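Local coordinates for uncharacterized protein (Sinorhizobium meliloti, PDB 4DNH) that is of unknown function but folds as a closed eight-stranded TIM barrel and is probably related to the dihydrodipicolinate synthase family, at residues A376-R379 with R380-A383; L352-L355 with A356-R360; W203-D207 with H208-M212; A163-G167 with P168-I172. All coordinates share one frame; numbering follows the deposited sequence.

Contact 1: residues A376-R379 with R380-A383; sequences ARMR and RVLA
Arg380 N, Val381 N, Leu382 N and Ala383 N each donate to the carbonyl four residues back, at Ala376, Arg377, Met378 and Arg379, which makes this an unbroken piece of alpha-helix. Leu382 N to Met378 O is the straightest of the four, 3.0 Å long with an N-H...O angle of 174°. The apolar contact joins the same two residues, Met378 and Leu382. Selenomethionine Met378 sends CG away from its own N (chi1 -172°) and then bends at chi2 and chi3, which brings CE to 3.4 Å from Leu382 CD1. The same methyl lies 4.1 Å from Val381 CG1, and CD2 of Leu382 rests 3.7 Å from Met378 O. Replacing Leu382 by alanine would remove both methyls and is likely to leave Met378 CE without its nearest neighbour here, freer to turn about the CG-SE bond. These residues belong to helix 371-384, the last helix of the chain, which packs through Met378, Val381 and Leu382 on helix 352-364, while Met378 and Leu382 also meet strand 4-9. A different flank is basic. Arg377 and Arg380 run side by side in the same direction, with NE of Arg377 3.9 Å from NH2 of Arg380 and the guanidinium planes 73° apart, so two like charges come close without stacking. The Arg377 end is fixed by a salt bridge to Asp338 and by bonds to the carbonyls of Gln337 and Tyr332, partners that would probably offset the closeness of the second arginine.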
ATOM      1  N   ALA A 376       1.111  -5.605 -26.130  1.00 48.33           N
ATOM      2  CA  ALA A 376       1.705  -4.569 -26.984  1.00 48.11           C
ATOM      3  C   ALA A 376       2.660  -3.705 -26.174  1.00 48.81           C
ATOM      4  O   ALA A 376       3.766  -3.397 -26.614  1.00 52.39           O
ATOM      5  CB  ALA A 376       0.626  -3.710 -27.641  1.00 46.38           C
ATOM      6  N   ARG A 377       2.217  -3.318 -24.987  1.00 46.99           N
ATOM      7  CA  ARG A 377       3.041  -2.544 -24.077  1.00 45.83           C
ATOM      8  C   ARG A 377       4.301  -3.272 -23.625  1.00 47.14           C
ATOM      9  O   ARG A 377       5.380  -2.668 -23.616  1.00 48.32           O
ATOM     10  CB  ARG A 377       2.216  -2.043 -22.898  1.00 42.80           C
ATOM     11  CG  ARG A 377       1.677  -0.669 -23.193  1.00 42.86           C
ATOM     12  CD  ARG A 377       0.346  -0.381 -22.555  1.00 43.12           C
ATOM     13  NE  ARG A 377      -0.152   0.895 -23.077  1.00 44.40           N
ATOM     14  CZ  ARG A 377      -0.443   1.952 -22.332  1.00 44.82           C
ATOM     15  NH1 ARG A 377      -0.319   1.899 -21.007  1.00 43.28           N
ATOM     16  NH2 ARG A 377      -0.878   3.055 -22.914  1.00 47.01           N
HETATM   17  N   MSE A 378       4.177  -4.561 -23.296  1.00 45.64           N
HETATM   18  CA  MSE A 378       5.349  -5.396 -23.032  1.00 48.43           C
HETATM   19  C   MSE A 378       6.285  -5.422 -24.218  1.00 49.62           C
HETATM   20  O   MSE A 378       7.504  -5.389 -24.041  1.00 52.04           O
HETATM   21  CB  MSE A 378       4.961  -6.819 -22.630  1.00 53.07           C
HETATM   22  CG  MSE A 378       6.180  -7.625 -22.172  1.00 60.27           C
HETATM   23 SE   MSE A 378       6.737  -7.262 -20.305  1.00 69.94          SE
HETATM   24  CE  MSE A 378       8.644  -6.937 -20.646  1.00 61.43           C
ATOM     25  N   ARG A 379       5.736  -5.480 -25.429  1.00 49.17           N
ATOM     26  CA  ARG A 379       6.561  -5.479 -26.640  1.00 51.67           C
ATOM     27  C   ARG A 379       7.355  -4.182 -26.770  1.00 52.28           C
ATOM     28  O   ARG A 379       8.523  -4.216 -27.151  1.00 51.61           O
ATOM     29  CB  ARG A 379       5.719  -5.712 -27.894  1.00 53.03           C
ATOM     30  CG  ARG A 379       5.788  -7.114 -28.474  1.00 56.48           C
ATOM     31  CD  ARG A 379       4.375  -7.639 -28.719  1.00 60.58           C
ATOM     32  NE  ARG A 379       4.236  -8.440 -29.932  1.00 62.01           N
ATOM     33  CZ  ARG A 379       4.424  -9.756 -30.009  1.00 66.32           C
ATOM     34  NH1 ARG A 379       4.785 -10.452 -28.947  1.00 64.49           N
ATOM     35  NH2 ARG A 379       4.267 -10.383 -31.170  1.00 72.00           N
ATOM     36  N   ARG A 380       6.725  -3.051 -26.446  1.00 51.80           N
ATOM     37  CA  ARG A 380       7.389  -1.748 -26.525  1.00 54.57           C
ATOM     38  C   ARG A 380       8.513  -1.637 -25.509  1.00 54.20           C
ATOM     39  O   ARG A 380       9.545  -1.013 -25.783  1.00 58.37           O
ATOM     40  CB  ARG A 380       6.399  -0.581 -26.354  1.00 58.98           C
ATOM     41  CG  ARG A 380       5.890  -0.022 -27.676  1.00 67.65           C
ATOM     42  CD  ARG A 380       5.345   1.399 -27.567  1.00 74.32           C
ATOM     43  NE  ARG A 380       3.892   1.437 -27.384  1.00 77.33           N
ATOM     44  CZ  ARG A 380       3.267   1.907 -26.300  1.00 79.77           C
ATOM     45  NH1 ARG A 380       3.947   2.401 -25.265  1.00 79.10           N
ATOM     46  NH2 ARG A 380       1.941   1.883 -26.249  1.00 77.72           N
ATOM     47  N   VAL A 381       8.313  -2.260 -24.351  1.00 49.86           N
ATOM     48  CA  VAL A 381       9.319  -2.303 -23.291  1.00 47.00           C
ATOM     49  C   VAL A 381      10.523  -3.171 -23.692  1.00 46.75           C
ATOM     50  O   VAL A 381      11.672  -2.753 -23.532  1.00 48.26           O
ATOM     51  CB  VAL A 381       8.697  -2.753 -21.947  1.00 45.21           C
ATOM     52  CG1 VAL A 381       9.778  -3.002 -20.902  1.00 44.26           C
ATOM     53  CG2 VAL A 381       7.701  -1.703 -21.457  1.00 41.71           C
ATOM     54  N   LEU A 382      10.263  -4.358 -24.226  1.00 45.18           N
ATOM     55  CA  LEU A 382      11.318  -5.194 -24.801  1.00 45.76           C
ATOM     56  C   LEU A 382      12.088  -4.491 -25.913  1.00 48.43           C
ATOM     57  O   LEU A 382      13.317  -4.597 -25.973  1.00 50.62           O
ATOM     58  CB  LEU A 382      10.736  -6.478 -25.376  1.00 46.76           C
ATOM     59  CG  LEU A 382      10.662  -7.803 -24.632  1.00 47.96           C
ATOM     60  CD1 LEU A 382      10.779  -7.659 -23.125  1.00 46.40           C
ATOM     61  CD2 LEU A 382       9.350  -8.481 -25.018  1.00 50.00           C
ATOM     62  N   ALA A 383      11.377  -3.792 -26.798  1.00 48.55           N
ATOM     63  CA  ALA A 383      12.017  -3.135 -27.950  1.00 49.66           C
ATOM     64  C   ALA A 383      13.005  -2.082 -27.456  1.00 52.93           C
ATOM     65  O   ALA A 383      14.150  -2.036 -27.903  1.00 53.38           O
ATOM     66  CB  ALA A 383      10.984  -2.519 -28.878  1.00 47.29           C
TER

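Contact 2: residues L352-L355 with A356-R360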
ATOM      1  N   LEU A 352      14.654  -6.279 -16.286  1.00 34.59           N
ATOM      2  CA  LEU A 352      13.719  -6.611 -17.333  1.00 37.01           C
ATOM      3  C   LEU A 352      13.151  -8.009 -17.085  1.00 38.14           C
ATOM      4  O   LEU A 352      11.950  -8.240 -17.258  1.00 39.21           O
ATOM      5  CB  LEU A 352      14.414  -6.548 -18.686  1.00 40.50           C
ATOM      6  CG  LEU A 352      13.557  -6.909 -19.898  1.00 46.07           C
ATOM      7  CD1 LEU A 352      12.445  -5.882 -20.100  1.00 46.27           C
ATOM      8  CD2 LEU A 352      14.420  -7.057 -21.155  1.00 48.89           C
ATOM      9  N   VAL A 353      14.030  -8.917 -16.662  1.00 37.67           N
ATOM     10  CA  VAL A 353      13.706 -10.295 -16.365  1.00 39.07           C
ATOM     11  C   VAL A 353      12.587 -10.335 -15.327  1.00 39.30           C
ATOM     12  O   VAL A 353      11.677 -11.152 -15.411  1.00 40.40           O
ATOM     13  CB  VAL A 353      14.964 -11.062 -15.843  1.00 41.89           C
ATOM     14  CG1 VAL A 353      14.576 -12.359 -15.133  1.00 42.98           C
ATOM     15  CG2 VAL A 353      15.908 -11.376 -16.987  1.00 41.12           C
ATOM     16  N   HIS A 354      12.665  -9.436 -14.352  1.00 38.51           N
ATOM     17  CA  HIS A 354      11.660  -9.347 -13.316  1.00 37.23           C
ATOM     18  C   HIS A 354      10.347  -8.831 -13.862  1.00 37.31           C
ATOM     19  O   HIS A 354       9.281  -9.311 -13.465  1.00 36.30           O
ATOM     20  CB  HIS A 354      12.166  -8.472 -12.192  1.00 36.30           C
ATOM     21  CG  HIS A 354      11.147  -8.207 -11.130  1.00 36.75           C
ATOM     22  ND1 HIS A 354      10.130  -7.344 -11.307  1.00 39.02           N
ATOM     23  CD2 HIS A 354      11.013  -8.719  -9.846  1.00 37.68           C
ATOM     24  CE1 HIS A 354       9.383  -7.294 -10.190  1.00 38.51           C
ATOM     25  NE2 HIS A 354       9.934  -8.134  -9.288  1.00 38.99           N
ATOM     26  N   LEU A 355      10.416  -7.871 -14.787  1.00 37.11           N
ATOM     27  CA  LEU A 355       9.217  -7.292 -15.400  1.00 37.13           C
ATOM     28  C   LEU A 355       8.507  -8.305 -16.308  1.00 37.27           C
ATOM     29  O   LEU A 355       7.283  -8.404 -16.297  1.00 37.16           O
ATOM     30  CB  LEU A 355       9.553  -5.989 -16.147  1.00 38.65           C
ATOM     31  CG  LEU A 355      10.162  -4.869 -15.287  1.00 41.24           C
ATOM     32  CD1 LEU A 355      10.629  -3.685 -16.102  1.00 41.04           C
ATOM     33  CD2 LEU A 355       9.194  -4.393 -14.208  1.00 44.38           C
ATOM     34  N   ALA A 356       9.286  -9.073 -17.064  1.00 39.31           N
ATOM     35  CA  ALA A 356       8.750 -10.180 -17.871  1.00 41.06           C
ATOM     36  C   ALA A 356       8.111 -11.251 -16.997  1.00 41.78           C
ATOM     37  O   ALA A 356       7.031 -11.738 -17.319  1.00 45.24           O
ATOM     38  CB  ALA A 356       9.835 -10.793 -18.752  1.00 41.53           C
ATOM     39  N   GLU A 357       8.757 -11.620 -15.890  1.00 40.61           N
ATOM     40  CA  GLU A 357       8.148 -12.610 -14.994  1.00 41.66           C
ATOM     41  C   GLU A 357       6.842 -12.083 -14.402  1.00 40.46           C
ATOM     42  O   GLU A 357       5.821 -12.792 -14.389  1.00 43.13           O
ATOM     43  CB  GLU A 357       9.124 -13.099 -13.910  1.00 43.19           C
ATOM     44  CG  GLU A 357       8.520 -14.083 -12.900  1.00 44.75           C
ATOM     45  CD  GLU A 357       8.215 -15.482 -13.466  1.00 49.76           C
ATOM     46  OE1 GLU A 357       8.323 -15.680 -14.703  1.00 50.88           O
ATOM     47  OE2 GLU A 357       7.853 -16.395 -12.662  1.00 49.74           O
ATOM     48  N   LEU A 358       6.880 -10.839 -13.939  1.00 38.79           N
ATOM     49  CA  LEU A 358       5.684 -10.090 -13.545  1.00 39.53           C
ATOM     50  C   LEU A 358       4.549 -10.205 -14.582  1.00 39.20           C
ATOM     51  O   LEU A 358       3.417 -10.498 -14.231  1.00 42.04           O
ATOM     52  CB  LEU A 358       6.045  -8.615 -13.292  1.00 39.27           C
ATOM     53  CG  LEU A 358       5.042  -7.748 -12.521  1.00 40.32           C
ATOM     54  CD1 LEU A 358       5.737  -6.587 -11.831  1.00 39.99           C
ATOM     55  CD2 LEU A 358       3.957  -7.220 -13.448  1.00 40.06           C
ATOM     56  N   PHE A 359       4.857  -9.986 -15.851  1.00 36.99           N
ATOM     57  CA  PHE A 359       3.883 -10.172 -16.930  1.00 36.58           C
ATOM     58  C   PHE A 359       3.276 -11.594 -16.976  1.00 37.27           C
ATOM     59  O   PHE A 359       2.052 -11.729 -17.067  1.00 37.16           O
ATOM     60  CB  PHE A 359       4.515  -9.729 -18.262  1.00 37.04           C
ATOM     61  CG  PHE A 359       3.669  -9.967 -19.487  1.00 38.18           C
ATOM     62  CD1 PHE A 359       3.682 -11.207 -20.137  1.00 39.99           C
ATOM     63  CD2 PHE A 359       2.912  -8.934 -20.036  1.00 38.65           C
ATOM     64  CE1 PHE A 359       2.921 -11.416 -21.282  1.00 42.22           C
ATOM     65  CE2 PHE A 359       2.152  -9.132 -21.189  1.00 40.88           C
ATOM     66  CZ  PHE A 359       2.153 -10.376 -21.815  1.00 42.61           C
ATOM     67  N   ARG A 360       4.099 -12.645 -16.890  1.00 38.06           N
ATOM     68  CA  ARG A 360       3.570 -14.039 -16.897  1.00 38.14           C
ATOM     69  C   ARG A 360       2.678 -14.331 -15.708  1.00 39.28           C
ATOM     70  O   ARG A 360       1.603 -14.907 -15.853  1.00 40.76           O
ATOM     71  CB  ARG A 360       4.674 -15.083 -16.863  1.00 38.68           C
ATOM     72  CG  ARG A 360       5.749 -14.986 -17.923  1.00 39.44           C
ATOM     73  CD  ARG A 360       6.734 -16.122 -17.705  1.00 40.66           C
ATOM     74  NE  ARG A 360       7.836 -16.035 -18.639  1.00 42.72           N
ATOM     75  CZ  ARG A 360       8.945 -15.328 -18.439  1.00 43.32           C
ATOM     76  NH1 ARG A 360       9.126 -14.644 -17.313  1.00 41.56           N
ATOM     77  NH2 ARG A 360       9.882 -15.318 -19.374  1.00 44.07           N
TER
HETATM   78  O   HOH W   1      11.425 -13.319 -16.747  1.00 43.29           O
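Leu355 and Ala356, adjacent in one helix, carry most of this local contact together with Leu358 a turn further on. Leu355 O accepts from Phe359 N at 2.9 Å and also has Leu358 CB close by, at 3.3 Å. The Leu355 side chain itself leaves in another direction: its CG stands opposite the carbonyl carbon (chi1 -60°), and the branch packs on Phe340 and Arg350. Ala356 N meets Leu352 O at 2.8 Å, and its small CB settles against that same oxygen while touching Pro8 of strand 4-9. Leu358 closes the turn from His354: its N donates to His354 O, and CD1 comes obliquely to 4.1 Å from His354 CE1. The imidazole is stacked on His314, whose NE2 donates to His354 O, giving that carbonyl two donors. On the polar flank Arg360 NH1 bridges to Glu357 OE1 at 2.9 Å, on the anti lone pair and with the oxygen 33° out of the guanidinium plane, while NH2 bonds to Pro8 O of strand 4-9. A water links this group back to the start of the helix, donating to Val353 O (2.6 Å) and accepting from Arg360 NH1 (2.7 Å). The pattern is that of a largely buried alpha-helix, following the barrel strands in the chain and packed against strand 4-9 and helices 308-315 and 371-384, with an i to i+3 glutamate-arginine salt bridge along one side.

Contact 3: residues W203-D207 with H208-M212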
ATOM      1  N   TRP A 203       8.996   0.951  18.198  1.00 59.82           N
ATOM      2  CA  TRP A 203       8.385   0.656  19.514  1.00 61.41           C
ATOM      3  C   TRP A 203       9.375   0.509  20.646  1.00 63.51           C
ATOM      4  O   TRP A 203       8.985   0.408  21.810  1.00 65.30           O
ATOM      5  CB  TRP A 203       7.397  -0.512  19.477  1.00 63.36           C
ATOM      6  CG  TRP A 203       6.304  -0.325  18.451  1.00 63.40           C
ATOM      7  CD1 TRP A 203       6.081  -1.082  17.307  1.00 63.74           C
ATOM      8  CD2 TRP A 203       5.263   0.716  18.427  1.00 63.23           C
ATOM      9  NE1 TRP A 203       4.999  -0.605  16.608  1.00 65.00           N
ATOM     10  CE2 TRP A 203       4.462   0.467  17.222  1.00 62.63           C
ATOM     11  CE3 TRP A 203       4.919   1.775  19.254  1.00 65.99           C
ATOM     12  CZ2 TRP A 203       3.384   1.265  16.875  1.00 61.42           C
ATOM     13  CZ3 TRP A 203       3.824   2.572  18.897  1.00 65.43           C
ATOM     14  CH2 TRP A 203       3.078   2.321  17.731  1.00 62.94           C
ATOM     15  N   GLY A 204      10.664   0.503  20.313  1.00 64.38           N
ATOM     16  CA  GLY A 204      11.727   0.498  21.311  1.00 67.57           C
ATOM     17  C   GLY A 204      12.493  -0.799  21.495  1.00 70.59           C
ATOM     18  O   GLY A 204      13.354  -0.886  22.368  1.00 72.17           O
ATOM     19  N   ASN A 205      12.183  -1.811  20.688  1.00 71.36           N
ATOM     20  CA  ASN A 205      12.910  -3.080  20.740  1.00 70.94           C
ATOM     21  C   ASN A 205      13.263  -3.625  19.359  1.00 71.47           C
ATOM     22  O   ASN A 205      12.456  -3.564  18.426  1.00 70.45           O
ATOM     23  CB  ASN A 205      12.118  -4.127  21.520  1.00 71.02           C
ATOM     24  CG  ASN A 205      13.004  -5.223  22.081  1.00 74.92           C
ATOM     25  OD1 ASN A 205      13.795  -5.841  21.365  1.00 74.68           O
ATOM     26  ND2 ASN A 205      12.879  -5.467  23.379  1.00 77.03           N
ATOM     27  N   ALA A 206      14.470  -4.176  19.243  1.00 75.35           N
ATOM     28  CA  ALA A 206      14.940  -4.772  17.985  1.00 73.41           C
ATOM     29  C   ALA A 206      14.197  -6.084  17.652  1.00 71.04           C
ATOM     30  O   ALA A 206      14.145  -6.507  16.491  1.00 65.78           O
ATOM     31  CB  ALA A 206      16.449  -4.981  18.034  1.00 72.27           C
ATOM     32  N   ASP A 207      13.625  -6.699  18.691  1.00 73.38           N
ATOM     33  CA  ASP A 207      12.860  -7.939  18.595  1.00 71.16           C
ATOM     34  C   ASP A 207      11.386  -7.623  18.387  1.00 71.65           C
ATOM     35  O   ASP A 207      10.761  -6.969  19.227  1.00 74.58           O
ATOM     36  CB  ASP A 207      13.047  -8.765  19.875  1.00 70.43           C
ATOM     37  CG  ASP A 207      12.297 -10.088  19.848  1.00 70.49           C
ATOM     38  OD1 ASP A 207      11.409 -10.282  18.993  1.00 67.90           O
ATOM     39  OD2 ASP A 207      12.599 -10.952  20.697  1.00 75.11           O
ATOM     40  N   HIS A 208      10.831  -8.118  17.285  1.00 69.99           N
ATOM     41  CA  HIS A 208       9.437  -7.848  16.924  1.00 71.86           C
ATOM     42  C   HIS A 208       8.408  -8.348  17.914  1.00 74.05           C
ATOM     43  O   HIS A 208       7.321  -7.785  18.015  1.00 74.95           O
ATOM     44  CB  HIS A 208       9.135  -8.360  15.515  1.00 70.76           C
ATOM     45  CG  HIS A 208       9.856  -7.601  14.427  1.00 73.20           C
ATOM     46  ND1 HIS A 208      10.389  -8.207  13.350  1.00 75.97           N
ATOM     47  CD2 HIS A 208      10.126  -6.237  14.282  1.00 74.70           C
ATOM     48  CE1 HIS A 208      10.962  -7.283  12.547  1.00 72.24           C
ATOM     49  NE2 HIS A 208      10.801  -6.077  13.121  1.00 72.50           N
HETATM   50  N   MSE A 209       8.743  -9.396  18.659  1.00 77.84           N
HETATM   51  CA  MSE A 209       7.821  -9.986  19.643  1.00 82.99           C
HETATM   52  C   MSE A 209       7.720  -9.136  20.880  1.00 78.53           C
HETATM   53  O   MSE A 209       6.701  -9.150  21.572  1.00 78.62           O
HETATM   54  CB  MSE A 209       8.264 -11.398  20.049  1.00 91.95           C
HETATM   55  CG  MSE A 209       8.004 -12.457  18.971  1.00100.44           C
HETATM   56 SE   MSE A 209       6.155 -12.405  18.255  1.00109.10          SE
HETATM   57  CE  MSE A 209       5.196 -13.086  19.845  1.00105.63           C
ATOM     58  N   ALA A 210       8.780  -8.396  21.171  1.00 75.96           N
ATOM     59  CA  ALA A 210       8.818  -7.546  22.349  1.00 76.75           C
ATOM     60  C   ALA A 210       8.297  -6.154  22.013  1.00 73.48           C
ATOM     61  O   ALA A 210       7.637  -5.523  22.825  1.00 75.60           O
ATOM     62  CB  ALA A 210      10.233  -7.488  22.914  1.00 77.88           C
ATOM     63  N   ALA A 211       8.593  -5.687  20.805  1.00 71.89           N
ATOM     64  CA  ALA A 211       8.015  -4.455  20.276  1.00 69.53           C
ATOM     65  C   ALA A 211       6.475  -4.541  20.194  1.00 71.34           C
ATOM     66  O   ALA A 211       5.776  -3.564  20.471  1.00 71.22           O
ATOM     67  CB  ALA A 211       8.620  -4.133  18.921  1.00 64.32           C
HETATM   68  N   MSE A 212       5.966  -5.719  19.831  1.00 71.08           N
HETATM   69  CA  MSE A 212       4.532  -6.000  19.833  1.00 73.40           C
HETATM   70  C   MSE A 212       3.881  -5.643  21.147  1.00 76.69           C
HETATM   71  O   MSE A 212       2.825  -5.011  21.158  1.00 78.33           O
HETATM   72  CB  MSE A 212       4.342  -7.482  19.553  1.00 78.92           C
HETATM   73  CG  MSE A 212       3.150  -7.701  18.635  1.00 87.48           C
HETATM   74 SE   MSE A 212       2.557  -9.584  18.646  1.00102.51          SE
HETATM   75  CE  MSE A 212       2.361  -9.875  20.588  1.00107.38           C
TER
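Trp203 meets Ala211 through the root of its side chain: CB lies 3.9 Å from Ala211 CB and 3.6 Å from Ala211 O. Its indole packs against Thr214 and Cys215 further along the helix and meets Trp190 of strand 186-191 edge-to-face. Asn205 turns CG away from its backbone N (chi1 -157°), and the amide serves in two ways. ND2 rests 3.4 Å from Ala210 CB, a van der Waals contact, while OD1 accepts from Asp207 N at 2.8 Å in a nearly straight bond, closing an Asx turn that leads the chain into the helix. Asp207 then supplies both of its oxygen-bearing groups. Its carboxylate OD1 takes Met209 N at 2.8 Å, the donor arriving from above the carboxylate plane rather than within it. Its backbone O receives two amides: Ala211 N at 3.0 Å, nearly in line with the carbonyl, and Ala210 N at 3.1 Å, well above the carbonyl plane. The amides of Met209, Ala210 and Ala211 are thus all satisfied by one residue. This is the classic aspartate N-cap, here preceded by an Asx turn, at the start of helix 208-221 where the loop after barrel strand 186-191 ends.

Contact 4: residues A163-G167 with P168-I172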
ATOM      1  N   ALA A 163      15.047   7.126  15.654  1.00 53.85           N
ATOM      2  CA  ALA A 163      16.420   7.557  15.923  1.00 54.33           C
ATOM      3  C   ALA A 163      16.576   8.307  17.245  1.00 57.80           C
ATOM      4  O   ALA A 163      17.665   8.355  17.800  1.00 61.38           O
ATOM      5  CB  ALA A 163      16.926   8.418  14.776  1.00 53.18           C
ATOM      6  N   ALA A 164      15.505   8.905  17.750  1.00 58.45           N
ATOM      7  CA  ALA A 164      15.607   9.655  19.006  1.00 60.66           C
ATOM      8  C   ALA A 164      15.217   8.836  20.238  1.00 63.80           C
ATOM      9  O   ALA A 164      15.745   9.064  21.327  1.00 66.45           O
ATOM     10  CB  ALA A 164      14.797  10.941  18.936  1.00 59.41           C
ATOM     11  N   ALA A 165      14.300   7.885  20.063  1.00 65.18           N
ATOM     12  CA  ALA A 165      13.743   7.107  21.176  1.00 67.98           C
ATOM     13  C   ALA A 165      14.812   6.356  21.968  1.00 72.80           C
ATOM     14  O   ALA A 165      15.603   5.613  21.403  1.00 73.17           O
ATOM     15  CB  ALA A 165      12.686   6.137  20.666  1.00 64.37           C
ATOM     16  N   LYS A 166      14.828   6.545  23.280  1.00 79.06           N
ATOM     17  CA  LYS A 166      15.814   5.864  24.128  1.00 83.35           C
ATOM     18  C   LYS A 166      15.245   4.592  24.764  1.00 83.76           C
ATOM     19  O   LYS A 166      15.829   4.030  25.687  1.00 88.84           O
ATOM     20  CB  LYS A 166      16.418   6.838  25.155  1.00 84.29           C
ATOM     21  CG  LYS A 166      17.306   7.884  24.491  1.00 84.68           C
ATOM     22  CD  LYS A 166      17.941   8.862  25.462  1.00 90.68           C
ATOM     23  CE  LYS A 166      18.927   9.750  24.715  1.00 92.77           C
ATOM     24  NZ  LYS A 166      19.676  10.665  25.616  1.00 96.04           N
ATOM     25  N   GLY A 167      14.117   4.136  24.224  1.00 80.91           N
ATOM     26  CA  GLY A 167      13.433   2.932  24.689  1.00 81.24           C
ATOM     27  C   GLY A 167      11.935   2.951  24.411  1.00 78.68           C
ATOM     28  O   GLY A 167      11.442   3.835  23.705  1.00 76.13           O
ATOM     29  N   PRO A 168      11.197   1.976  24.974  1.00 79.00           N
ATOM     30  CA  PRO A 168       9.743   1.882  24.812  1.00 77.92           C
ATOM     31  C   PRO A 168       8.971   3.104  25.341  1.00 80.47           C
ATOM     32  O   PRO A 168       7.945   3.477  24.765  1.00 81.46           O
ATOM     33  CB  PRO A 168       9.377   0.631  25.629  1.00 77.91           C
ATOM     34  CG  PRO A 168      10.638  -0.151  25.732  1.00 78.41           C
ATOM     35  CD  PRO A 168      11.725   0.878  25.808  1.00 80.15           C
ATOM     36  N   GLU A 169       9.475   3.724  26.407  1.00 81.75           N
ATOM     37  CA  GLU A 169       8.744   4.776  27.123  1.00 82.40           C
ATOM     38  C   GLU A 169       8.511   6.047  26.299  1.00 78.12           C
ATOM     39  O   GLU A 169       7.527   6.757  26.509  1.00 77.51           O
ATOM     40  CB  GLU A 169       9.415   5.092  28.473  1.00 89.36           C
ATOM     41  CG  GLU A 169      10.747   5.845  28.414  1.00 93.43           C
ATOM     42  CD  GLU A 169      11.923   5.005  27.935  1.00 94.99           C
ATOM     43  OE1 GLU A 169      11.936   3.773  28.161  1.00 94.40           O
ATOM     44  OE2 GLU A 169      12.850   5.588  27.333  1.00 96.60           O
ATOM     45  N   ASP A 170       9.410   6.321  25.359  1.00 75.76           N
ATOM     46  CA  ASP A 170       9.261   7.461  24.463  1.00 73.83           C
ATOM     47  C   ASP A 170       8.140   7.241  23.437  1.00 70.24           C
ATOM     48  O   ASP A 170       7.404   8.168  23.091  1.00 67.95           O
ATOM     49  CB  ASP A 170      10.593   7.775  23.777  1.00 73.15           C
ATOM     50  CG  ASP A 170      11.624   8.349  24.738  1.00 76.18           C
ATOM     51  OD1 ASP A 170      11.237   9.060  25.692  1.00 77.59           O
ATOM     52  OD2 ASP A 170      12.827   8.103  24.535  1.00 78.20           O
ATOM     53  N   TYR A 171       7.996   6.008  22.970  1.00 68.08           N
ATOM     54  CA  TYR A 171       6.883   5.677  22.093  1.00 65.81           C
ATOM     55  C   TYR A 171       5.564   5.815  22.828  1.00 66.72           C
ATOM     56  O   TYR A 171       4.581   6.273  22.257  1.00 66.76           O
ATOM     57  CB  TYR A 171       7.018   4.260  21.562  1.00 64.82           C
ATOM     58  CG  TYR A 171       8.150   4.098  20.598  1.00 63.20           C
ATOM     59  CD1 TYR A 171       9.440   3.797  21.045  1.00 63.92           C
ATOM     60  CD2 TYR A 171       7.938   4.259  19.234  1.00 60.03           C
ATOM     61  CE1 TYR A 171      10.483   3.654  20.153  1.00 62.18           C
ATOM     62  CE2 TYR A 171       8.969   4.119  18.337  1.00 59.55           C
ATOM     63  CZ  TYR A 171      10.236   3.814  18.800  1.00 60.55           C
ATOM     64  OH  TYR A 171      11.245   3.671  17.885  1.00 59.82           O
ATOM     65  N   ILE A 172       5.544   5.404  24.092  1.00 67.91           N
ATOM     66  CA  ILE A 172       4.334   5.487  24.899  1.00 68.40           C
ATOM     67  C   ILE A 172       3.907   6.950  25.042  1.00 68.48           C
ATOM     68  O   ILE A 172       2.748   7.266  24.813  1.00 67.20           O
ATOM     69  CB  ILE A 172       4.495   4.768  26.267  1.00 69.15           C
ATOM     70  CG1 ILE A 172       4.508   3.251  26.061  1.00 69.36           C
ATOM     71  CG2 ILE A 172       3.364   5.133  27.219  1.00 68.90           C
ATOM     72  CD1 ILE A 172       5.371   2.482  27.044  1.00 72.60           C
TER
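Asp170 reaches back across the turn to Lys166, and its side chain can be followed atom by atom. CB lies 4.1 Å from Ala165 CB and 4.0 Å from Gly167 O. With chi1 at -70°, CG stands opposite the carbonyl carbon, which aims the carboxylate at the backbone of the connection. At the tip, OD2 accepts from Lys166 N at 2.8 Å through its anti lone pair, with an N-H...O angle of 173°, and also rests 3.6 Å from Ala165 CA; OD1 has a long, weak ion pair with Arg173. Next to it, Tyr171 brings its ring up to the same turn. CE1 lies 3.4 Å from Ala165 CB, and Gly167 O sits at the ring edge, in plane, 3.3 Å from CD1. Tyr202 meets this ring edge-to-face. Glu169 folds back over the Lys166-Gly167 peptide: chi1 of 72° places CG between N and the carbonyl carbon, and a bend at chi2 turns OE2 toward Gly167 N, 3.7 Å away. Exchanging Glu169 for alanine would take that carboxylate away and is likely to leave the Lys166-Gly167 peptide without its cover from this side. Ala165 to Gly167 thus form a tight connection between two successive helices, 159-164 and 168-181, tied by a side-chain-to-backbone hydrogen bond, in the segment linking barrel strands 153-155 and 186-191.

The four contacts form two touching pairs at distant parts of the molecule. Contacts 1 and 2 lie on successive helices, 371-384 and 352-364, where Leu352 and Phe359 pack on Met378, Val381 and Leu382, with Leu382 CD1 3.9 Å from Leu352 CD1. Contacts 3 and 4 meet where Tyr171 and Pro168 pack on the backbone of Trp203 and Gly204; contacts 1 and 4 have centres about 49 Å apart. Contact 2 is the most buried, whereas the other three mix buried and exposed residues. Chemistry follows place: main-chain bonds repeat in contacts 1 and 2, while in contact 3 an N-cap aspartate takes a helix amide and in contact 4 an aspartate within the helix reaches back to a loop amide.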